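PDB 6DQX: ribonucleoside-diphosphate reductase, alpha chain from Actinobacillus ureae ATCC 25976, which probably catalyses the reduction of ribonucleoside diphosphates to deoxyribonucleotides, as the catalytic subunit of a class Id ribonucleotide reductase. Local coordinates for residues R38-R43 against S421-S426; G349-H354 against A415-S420. All blocks are in the same frame, centred on the assembly; numbering follows the deposited sequence.

From the N terminus, the chain first makes helix 35-44, then runs through most of the modelled barrel strands before it returns to that helix: contact 1, 38-43 against 421-426, closes a loop of 377 residues. Contact 2 is nested inside it, where strand 347-351 is met again after 60 residues, just over half of them helical, by 415-420. Both contacts use helix 418-423, contact 2 at its start and contact 1 at its end, and their centres lie about 13 Å apart. Leu351 of contact 2 also packs against Ser421 and Leu424, and Phe40 of contact 1 against Ser419. The short helix thus joins a barrel strand to helix 35-44.

Contact 1 of 2, residues R38-R43 against S421-S426; sequences RLFLQR and SFILGS
Phe40 on helix 35-44 packs against two consecutive residues of helix 418-423, Phe422 and Ile423. The closer packing is with Ile423, where Phe40 CD2 lies 3.6 Å from Ile423 CG1 and the two side chains cross at about a right angle. The isoleucine keeps CG1 beside its own backbone N (chi1 -70°), and from there Ile423 CD1 reaches both Phe40 and Leu41, standing 3.7 Å from Leu41 CD2. Leu41 and Ile423 are both buried, and Trp32 and Tyr45 from the flanking loops add to the cover round Ile423.

On the other flank the fit is looser and both phenylalanines are partly exposed. Phe422 turns its edge toward a face of Phe40 in a T-shaped pair, the centroids 5.5 Å apart and the planes at 73°. Phe422 CD2 stands over the rim of the Phe40 ring, and Phe422 CE2 lies 4.0 Å from Phe40 CD1. Both residues have CG anti to the backbone N (Phe40 chi1 -170°), and CB of each already points across the contact.

The side chains of 38-43 and 421-426 meet through apolar and aromatic contacts. A polar tie between the two helices lies just beside them, where Ser37 OG is hydrogen-bonded to the carbonyl oxygen of Ile423 in the last turn of helix 418-423. The N-terminal helix is therefore held here mainly by hydrocarbon packing and the edge-to-face ring pair, with the serine bond fixing one point of the join.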
loop_
_atom_site.group_PDB
_atom_site.type_symbol
_atom_site.label_atom_id
_atom_site.label_comp_id
_atom_site.label_asym_id
_atom_site.label_seq_id
_atom_site.Cartn_x
_atom_site.Cartn_y
_atom_site.Cartn_z
ATOM N N ARG A 38 16.344 -27.594 21.177
ATOM C CA ARG A 38 16.896 -27.964 19.878
ATOM C C ARG A 38 15.818 -28.073 18.821
ATOM O O ARG A 38 15.985 -27.544 17.726
ATOM C CB ARG A 38 17.678 -29.283 19.948
ATOM C CG ARG A 38 19.125 -29.105 20.364
ATOM C CD ARG A 38 19.951 -30.325 19.988
ATOM N NE ARG A 38 19.508 -31.487 20.735
ATOM C CZ ARG A 38 19.777 -31.727 22.020
ATOM N NH1 ARG A 38 20.509 -30.878 22.753
ATOM N NH2 ARG A 38 19.298 -32.835 22.583
ATOM N N LEU A 39 14.716 -28.763 19.154
ATOM C CA LEU A 39 13.581 -28.912 18.217
ATOM C C LEU A 39 12.977 -27.578 17.852
ATOM O O LEU A 39 12.718 -27.301 16.672
ATOM C CB LEU A 39 12.465 -29.812 18.789
ATOM C CG LEU A 39 12.433 -31.228 18.247
ATOM C CD1 LEU A 39 13.774 -31.906 18.467
ATOM C CD2 LEU A 39 11.307 -32.007 18.896
ATOM N N PHE A 40 12.744 -26.755 18.863
ATOM C CA PHE A 40 12.189 -25.418 18.641
ATOM C C PHE A 40 13.068 -24.619 17.678
ATOM O O PHE A 40 12.583 -24.040 16.714
ATOM C CB PHE A 40 12.035 -24.680 19.970
ATOM C CG PHE A 40 11.242 -23.390 19.864
ATOM C CD1 PHE A 40 9.852 -23.412 19.859
ATOM C CD2 PHE A 40 11.885 -22.167 19.743
ATOM C CE1 PHE A 40 9.112 -22.233 19.757
ATOM C CE2 PHE A 40 11.153 -20.979 19.641
ATOM C CZ PHE A 40 9.766 -21.012 19.652
ATOM N N LEU A 41 14.374 -24.631 17.925
ATOM C CA LEU A 41 15.316 -23.896 17.083
ATOM C C LEU A 41 15.387 -24.444 15.645
ATOM O O LEU A 41 15.421 -23.678 14.676
ATOM C CB LEU A 41 16.697 -23.926 17.711
ATOM C CG LEU A 41 16.875 -23.082 18.978
ATOM C CD1 LEU A 41 18.223 -23.379 19.602
ATOM C CD2 LEU A 41 16.737 -21.595 18.677
ATOM N N GLN A 42 15.422 -25.764 15.519
ATOM C CA GLN A 42 15.421 -26.413 14.193
ATOM C C GLN A 42 14.196 -26.039 13.381
ATOM O O GLN A 42 14.303 -25.730 12.196
ATOM C CB GLN A 42 15.477 -27.935 14.321
ATOM C CG GLN A 42 16.843 -28.494 14.686
ATOM C CD GLN A 42 16.804 -29.995 14.949
ATOM O OE1 GLN A 42 16.107 -30.746 14.249
ATOM N NE2 GLN A 42 17.552 -30.442 15.961
ATOM N N ARG A 43 13.036 -26.068 14.029
ATOM C CA ARG A 43 11.778 -25.824 13.354
ATOM C C ARG A 43 11.531 -24.366 13.024
ATOM O O ARG A 43 10.842 -24.078 12.055
ATOM C CB ARG A 43 10.622 -26.369 14.184
ATOM C CG ARG A 43 10.646 -27.874 14.224
ATOM C CD ARG A 43 9.644 -28.426 15.196
ATOM N NE ARG A 43 9.461 -29.851 14.958
ATOM C CZ ARG A 43 8.521 -30.600 15.530
ATOM N NH1 ARG A 43 7.657 -30.074 16.399
ATOM N NH2 ARG A 43 8.444 -31.893 15.226
ATOM N N SER A 421 12.569 -17.096 26.388
ATOM C CA SER A 421 12.556 -17.712 27.719
ATOM C C SER A 421 12.374 -19.225 27.629
ATOM O O SER A 421 13.009 -19.989 28.370
ATOM C CB SER A 421 11.447 -17.106 28.591
ATOM O OG SER A 421 11.867 -15.859 29.102
ATOM N N PHE A 422 11.504 -19.661 26.722
ATOM C CA PHE A 422 11.331 -21.093 26.479
ATOM C C PHE A 422 12.669 -21.740 26.084
ATOM O O PHE A 422 13.094 -22.699 26.713
ATOM C CB PHE A 422 10.280 -21.352 25.403
ATOM C CG PHE A 422 10.084 -22.819 25.107
ATOM C CD1 PHE A 422 9.606 -23.673 26.094
ATOM C CD2 PHE A 422 10.409 -23.344 23.857
ATOM C CE1 PHE A 422 9.430 -25.034 25.841
ATOM C CE2 PHE A 422 10.234 -24.695 23.596
ATOM C CZ PHE A 422 9.747 -25.542 24.589
ATOM N N ILE A 423 13.324 -21.162 25.081
ATOM C CA ILE A 423 14.602 -21.668 24.561
ATOM C C ILE A 423 15.635 -21.784 25.690
ATOM O O ILE A 423 16.330 -22.796 25.812
ATOM C CB ILE A 423 15.124 -20.787 23.405
ATOM C CG1 ILE A 423 14.255 -20.957 22.139
ATOM C CG2 ILE A 423 16.591 -21.076 23.069
ATOM C CD1 ILE A 423 14.453 -19.879 21.097
ATOM N N LEU A 424 15.694 -20.759 26.537
ATOM C CA LEU A 424 16.707 -20.680 27.596
ATOM C C LEU A 424 16.243 -21.280 28.920
ATOM O O LEU A 424 16.121 -20.597 29.942
ATOM C CB LEU A 424 17.188 -19.224 27.737
ATOM C CG LEU A 424 18.545 -19.050 28.410
ATOM C CD1 LEU A 424 19.646 -19.642 27.547
ATOM C CD2 LEU A 424 18.818 -17.573 28.668
ATOM N N GLY A 425 16.015 -22.595 28.904
ATOM C CA GLY A 425 15.704 -23.328 30.127
ATOM C C GLY A 425 14.306 -23.150 30.671
ATOM O O GLY A 425 14.092 -23.391 31.851
ATOM N N SER A 426 13.365 -22.686 29.836
ATOM C CA SER A 426 11.993 -22.390 30.277
ATOM C C SER A 426 11.943 -21.447 31.500
ATOM O O SER A 426 11.111 -21.593 32.373
ATOM C CB SER A 426 11.203 -23.678 30.553
ATOM O OG SER A 426 11.010 -24.362 29.348
#

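Contact 2 of 2, residues G349-H354 against A415-S420; sequences GVLGWH and APTKSS
Leu351, at the end of strand 347-351, has the most surface buried here, and it lies against Thr417 and Ser420. Leu351 CB sits 3.5 Å from Thr417 OG1, while Leu351 CD2 extends past the threonine, 3.9 Å from Thr417 CB, to reach Ser420 CB at 4.2 Å. With chi1 at 45°, Leu351 CG falls between the backbone N and the carbonyl carbon, which turns CD2 toward Thr417 and the first turn of helix 418-423.

Thr417 is the N-cap residue of that helix, yet its hydroxyl makes no capping bond. OG1 is engaged instead with Ser430 N and Ser421 OG, and the methyl Thr417 CG2 rests 3.7 Å from Val350 O. The strand is one of those of the ribonucleotide reductase barrel: it runs parallel to strand 288-296, Gly349 bonding to Ser293 and Met295, Leu351 to Met295 and to Leu297 just beyond it. Residues 415-417 run alongside its last residues in the same direction.

Val350 has CB directed away from 415-420, and its side chain touches Phe377 and Leu380 of helix 367-395; it contributes backbone here. One water bridges the segments, accepting from Val350 N at 3.1 Å and donating to Ala415 O at 2.8 Å.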
loop_
_atom_site.group_PDB
_atom_site.type_symbol
_atom_site.label_atom_id
_atom_site.label_comp_id
_atom_site.label_asym_id
_atom_site.label_seq_id
_atom_site.Cartn_x
_atom_site.Cartn_y
_atom_site.Cartn_z
ATOM N N GLY A 349 18.164 -6.376 27.130
ATOM C CA GLY A 349 17.061 -6.667 28.038
ATOM C C GLY A 349 17.391 -7.751 29.031
ATOM O O GLY A 349 18.561 -8.093 29.241
ATOM N N VAL A 350 16.336 -8.344 29.610
ATOM C CA VAL A 350 16.466 -9.387 30.617
ATOM C C VAL A 350 15.368 -10.410 30.489
ATOM O O VAL A 350 14.340 -10.148 29.858
ATOM C CB VAL A 350 16.361 -8.819 32.081
ATOM C CG1 VAL A 350 17.443 -7.763 32.290
ATOM C CG2 VAL A 350 14.980 -8.246 32.373
ATOM N N LEU A 351 15.623 -11.583 31.045
ATOM C CA LEU A 351 14.558 -12.554 31.340
ATOM C C LEU A 351 14.902 -13.297 32.620
ATOM O O LEU A 351 15.977 -13.105 33.184
ATOM C CB LEU A 351 14.347 -13.512 30.159
ATOM C CG LEU A 351 15.575 -14.112 29.488
ATOM C CD1 LEU A 351 16.167 -15.253 30.272
ATOM C CD2 LEU A 351 15.210 -14.591 28.073
ATOM N N GLY A 352 13.947 -14.065 33.132
ATOM C CA GLY A 352 14.187 -14.881 34.307
ATOM C C GLY A 352 14.130 -14.124 35.616
ATOM O O GLY A 352 14.687 -14.599 36.604
ATOM N N TRP A 353 13.497 -12.948 35.646
ATOM C CA TRP A 353 13.328 -12.200 36.910
ATOM C C TRP A 353 12.590 -13.020 37.974
ATOM O O TRP A 353 13.079 -13.187 39.099
ATOM C CB TRP A 353 12.550 -10.916 36.634
ATOM C CG TRP A 353 12.103 -10.073 37.810
ATOM C CD1 TRP A 353 10.849 -9.553 37.997
ATOM C CD2 TRP A 353 12.890 -9.625 38.930
ATOM N NE1 TRP A 353 10.805 -8.803 39.161
ATOM C CE2 TRP A 353 12.048 -8.825 39.743
ATOM C CE3 TRP A 353 14.225 -9.797 39.308
ATOM C CZ2 TRP A 353 12.495 -8.226 40.948
ATOM C CZ3 TRP A 353 14.659 -9.208 40.531
ATOM C CH2 TRP A 353 13.796 -8.428 41.307
ATOM N N HIS A 354 11.410 -13.540 37.627
ATOM C CA HIS A 354 10.650 -14.317 38.602
ATOM C C HIS A 354 11.405 -15.598 38.983
ATOM O O HIS A 354 11.450 -15.975 40.171
ATOM C CB HIS A 354 9.253 -14.628 38.093
ATOM C CG HIS A 354 8.294 -15.004 39.165
ATOM N ND1 HIS A 354 7.040 -15.505 38.891
ATOM C CD2 HIS A 354 8.383 -14.933 40.521
ATOM C CE1 HIS A 354 6.398 -15.724 40.024
ATOM N NE2 HIS A 354 7.192 -15.392 41.028
ATOM N N ALA A 415 12.144 -5.882 26.499
ATOM C CA ALA A 415 11.205 -6.518 25.580
ATOM C C ALA A 415 10.522 -7.777 26.162
ATOM O O ALA A 415 11.010 -8.387 27.121
ATOM C CB ALA A 415 11.931 -6.879 24.303
ATOM N N PRO A 416 9.411 -8.210 25.537
ATOM C CA PRO A 416 8.819 -9.491 25.906
ATOM C C PRO A 416 9.755 -10.613 25.459
ATOM O O PRO A 416 10.526 -10.432 24.517
ATOM C CB PRO A 416 7.514 -9.525 25.079
ATOM C CG PRO A 416 7.312 -8.128 24.599
ATOM C CD PRO A 416 8.686 -7.599 24.401
ATOM N N THR A 417 9.758 -11.737 26.145
ATOM C CA THR A 417 10.734 -12.799 25.813
ATOM C C THR A 417 10.084 -14.190 25.849
ATOM O O THR A 417 10.725 -15.151 26.257
ATOM C CB THR A 417 11.968 -12.801 26.764
ATOM O OG1 THR A 417 11.557 -13.167 28.069
ATOM C CG2 THR A 417 12.683 -11.481 26.809
ATOM N N LYS A 418 8.838 -14.321 25.392
ATOM C CA LYS A 418 8.118 -15.595 25.598
ATOM C C LYS A 418 8.844 -16.782 24.937
ATOM O O LYS A 418 9.130 -17.777 25.594
ATOM C CB LYS A 418 6.661 -15.506 25.127
ATOM C CG LYS A 418 5.809 -14.490 25.890
ATOM C CD LYS A 418 5.512 -14.881 27.329
ATOM C CE LYS A 418 5.004 -13.698 28.160
ATOM N NZ LYS A 418 3.632 -13.227 27.828
ATOM N N SER A 419 9.206 -16.654 23.664
ATOM C CA SER A 419 9.925 -17.732 22.975
ATOM C C SER A 419 11.362 -17.843 23.455
ATOM O O SER A 419 11.888 -18.952 23.630
ATOM C CB SER A 419 9.875 -17.536 21.456
ATOM O OG SER A 419 8.518 -17.530 21.029
ATOM N N SER A 420 12.004 -16.694 23.676
ATOM C CA SER A 420 13.384 -16.682 24.122
ATOM C C SER A 420 13.538 -17.326 25.505
ATOM O O SER A 420 14.493 -18.053 25.736
ATOM C CB SER A 420 13.939 -15.261 24.135
ATOM O OG SER A 420 13.862 -14.690 22.847
HETATM O O HOH W 1 13.672 -8.169 27.985
#